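Local coordinates for putative citrate lyase, alfa subunit (Streptococcus mutans, PDB 2HJ0), which is of undetermined function but belongs to the family of citrate lyase alpha subunits, CitF, alpha/beta proteins built on large mixed beta sheets, at residues Ala374-Thr379 / Thr423-Val428. Sequence-based numbering, arbitrary orientation.
Sequences ALEVDT and TFVDKV
Glu376 and Val428 lie alongside each other, running opposite ways. Glu376 CB meets Val428 CG1 at 3.7 Å. Beyond CG the chain continues straight, with CD anti to CA (chi2 -174°). Glu376 CD then lies 4.1 Å from Val428 CA. At the tip, Glu376 OE1 is 3.4 Å from Val428 CB and accepts a hydrogen bond from Asn429 N, the next residue along. The carboxylate thus lies beside the valine and grips the backbone just beyond it. Asp378 OD2 accepts a weak hydrogen bond from Val428 N at 3.4 Å. Asp378 OD1 accepts hydrogen bonds from the backbone N of Asn380 and of Asn382, the first consistent with an Asx turn. Val377 CG1 sits over one face of the Phe424 ring, 3.3 Å from Phe424 CE2. Val425 N donates a hydrogen bond to Val377 O at 3.3 Å. Glu376-Asp378 and Thr423-Val425 run parallel; Asp426-Val428 then fold back over Glu376 and Asp378. Leu375 and Glu376 form a classic beta bulge opposite Asn384 in the small antiparallel pair 376-377/383-384, on which the loop after strand 421-422 packs. This pair closely follows strand 369-372 of a mixed sheet whose strand order is consistent with a CoA-transferase-like fold.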
loop_
_atom_site.group_PDB
_atom_site.type_symbol
_atom_site.label_atom_id
_atom_site.label_comp_id
_atom_site.label_asym_id
_atom_site.label_seq_id
_atom_site.Cartn_x
_atom_site.Cartn_y
_atom_site.Cartn_z
ATOM N N ALA A 374 -16.063 14.252 25.821
ATOM C CA ALA A 374 -16.730 13.163 26.522
ATOM C C ALA A 374 -18.188 13.423 26.864
ATOM O O ALA A 374 -18.617 14.572 27.014
ATOM C CB ALA A 374 -15.972 12.856 27.794
ATOM N N LEU A 375 -18.955 12.343 26.973
ATOM C CA LEU A 375 -20.357 12.460 27.364
ATOM C C LEU A 375 -20.366 12.356 28.891
ATOM O O LEU A 375 -21.025 13.138 29.575
ATOM C CB LEU A 375 -21.195 11.335 26.773
ATOM C CG LEU A 375 -21.410 11.361 25.275
ATOM C CD1 LEU A 375 -22.151 10.100 24.886
ATOM C CD2 LEU A 375 -22.200 12.584 24.866
ATOM N N GLU A 376 -19.626 11.387 29.416
ATOM C CA GLU A 376 -19.519 11.204 30.855
ATOM C C GLU A 376 -18.075 10.880 31.208
ATOM O O GLU A 376 -17.253 10.569 30.342
ATOM C CB GLU A 376 -20.362 10.036 31.351
ATOM C CG GLU A 376 -21.839 10.110 31.152
ATOM C CD GLU A 376 -22.524 8.939 31.840
ATOM O OE1 GLU A 376 -22.136 7.785 31.563
ATOM O OE2 GLU A 376 -23.439 9.169 32.658
ATOM N N VAL A 377 -17.789 10.931 32.501
ATOM C CA VAL A 377 -16.470 10.618 33.024
ATOM C C VAL A 377 -16.648 10.496 34.529
ATOM O O VAL A 377 -17.019 11.461 35.186
ATOM C CB VAL A 377 -15.439 11.720 32.631
ATOM C CG1 VAL A 377 -16.058 13.085 32.793
ATOM C CG2 VAL A 377 -14.181 11.586 33.464
ATOM N N ASP A 378 -16.419 9.294 35.062
ATOM C CA ASP A 378 -16.591 9.056 36.491
ATOM C C ASP A 378 -15.367 9.409 37.330
ATOM O O ASP A 378 -14.386 9.939 36.812
ATOM C CB ASP A 378 -17.018 7.605 36.756
ATOM C CG ASP A 378 -16.029 6.588 36.225
ATOM O OD1 ASP A 378 -14.808 6.788 36.424
ATOM O OD2 ASP A 378 -16.477 5.576 35.622
ATOM N N THR A 379 -15.441 9.126 38.627
ATOM C CA THR A 379 -14.351 9.432 39.543
ATOM C C THR A 379 -13.159 8.487 39.381
ATOM O O THR A 379 -12.202 8.525 40.158
ATOM C CB THR A 379 -14.818 9.369 41.009
ATOM O OG1 THR A 379 -15.171 8.021 41.336
ATOM C CG2 THR A 379 -16.016 10.276 41.227
ATOM N N THR A 423 -21.818 16.056 33.457
ATOM C CA THR A 423 -20.800 15.394 32.667
ATOM C C THR A 423 -19.914 14.538 33.566
ATOM O O THR A 423 -19.290 13.589 33.104
ATOM C CB THR A 423 -19.945 16.399 31.912
ATOM O OG1 THR A 423 -20.780 17.149 31.022
ATOM C CG2 THR A 423 -18.874 15.674 31.114
ATOM N N PHE A 424 -19.871 14.861 34.854
ATOM C CA PHE A 424 -19.063 14.098 35.794
ATOM C C PHE A 424 -19.921 13.353 36.810
ATOM O O PHE A 424 -20.742 13.946 37.511
ATOM C CB PHE A 424 -18.075 15.023 36.501
ATOM C CG PHE A 424 -17.131 15.703 35.566
ATOM C CD1 PHE A 424 -17.532 16.816 34.840
ATOM C CD2 PHE A 424 -15.863 15.182 35.346
ATOM C CE1 PHE A 424 -16.689 17.393 33.899
ATOM C CE2 PHE A 424 -15.012 15.751 34.407
ATOM C CZ PHE A 424 -15.428 16.856 33.685
ATOM N N VAL A 425 -19.721 12.048 36.894
ATOM C CA VAL A 425 -20.513 11.245 37.807
ATOM C C VAL A 425 -19.652 10.216 38.531
ATOM O O VAL A 425 -18.449 10.138 38.304
ATOM C CB VAL A 425 -21.618 10.513 37.047
ATOM C CG1 VAL A 425 -22.460 11.511 36.260
ATOM C CG2 VAL A 425 -21.003 9.498 36.129
ATOM N N ASP A 426 -20.269 9.426 39.402
ATOM C CA ASP A 426 -19.521 8.420 40.133
ATOM C C ASP A 426 -19.268 7.163 39.321
ATOM O O ASP A 426 -18.348 6.412 39.614
ATOM C CB ASP A 426 -20.247 8.037 41.419
ATOM C CG ASP A 426 -20.219 9.132 42.443
ATOM O OD1 ASP A 426 -19.100 9.583 42.803
ATOM O OD2 ASP A 426 -21.314 9.540 42.891
ATOM N N LYS A 427 -20.078 6.927 38.300
ATOM C CA LYS A 427 -19.902 5.741 37.479
ATOM C C LYS A 427 -20.571 5.978 36.132
ATOM O O LYS A 427 -21.735 6.362 36.079
ATOM C CB LYS A 427 -20.546 4.553 38.187
ATOM C CG LYS A 427 -20.104 3.195 37.710
ATOM C CD LYS A 427 -20.747 2.113 38.576
ATOM C CE LYS A 427 -20.064 0.766 38.413
ATOM N NZ LYS A 427 -20.464 -0.176 39.499
ATOM N N VAL A 428 -19.845 5.755 35.044
ATOM C CA VAL A 428 -20.413 5.960 33.717
ATOM C C VAL A 428 -21.273 4.777 33.294
ATOM O O VAL A 428 -20.982 3.630 33.647
ATOM C CB VAL A 428 -19.302 6.160 32.667
ATOM C CG1 VAL A 428 -18.429 7.349 33.042
ATOM C CG2 VAL A 428 -18.466 4.910 32.559
#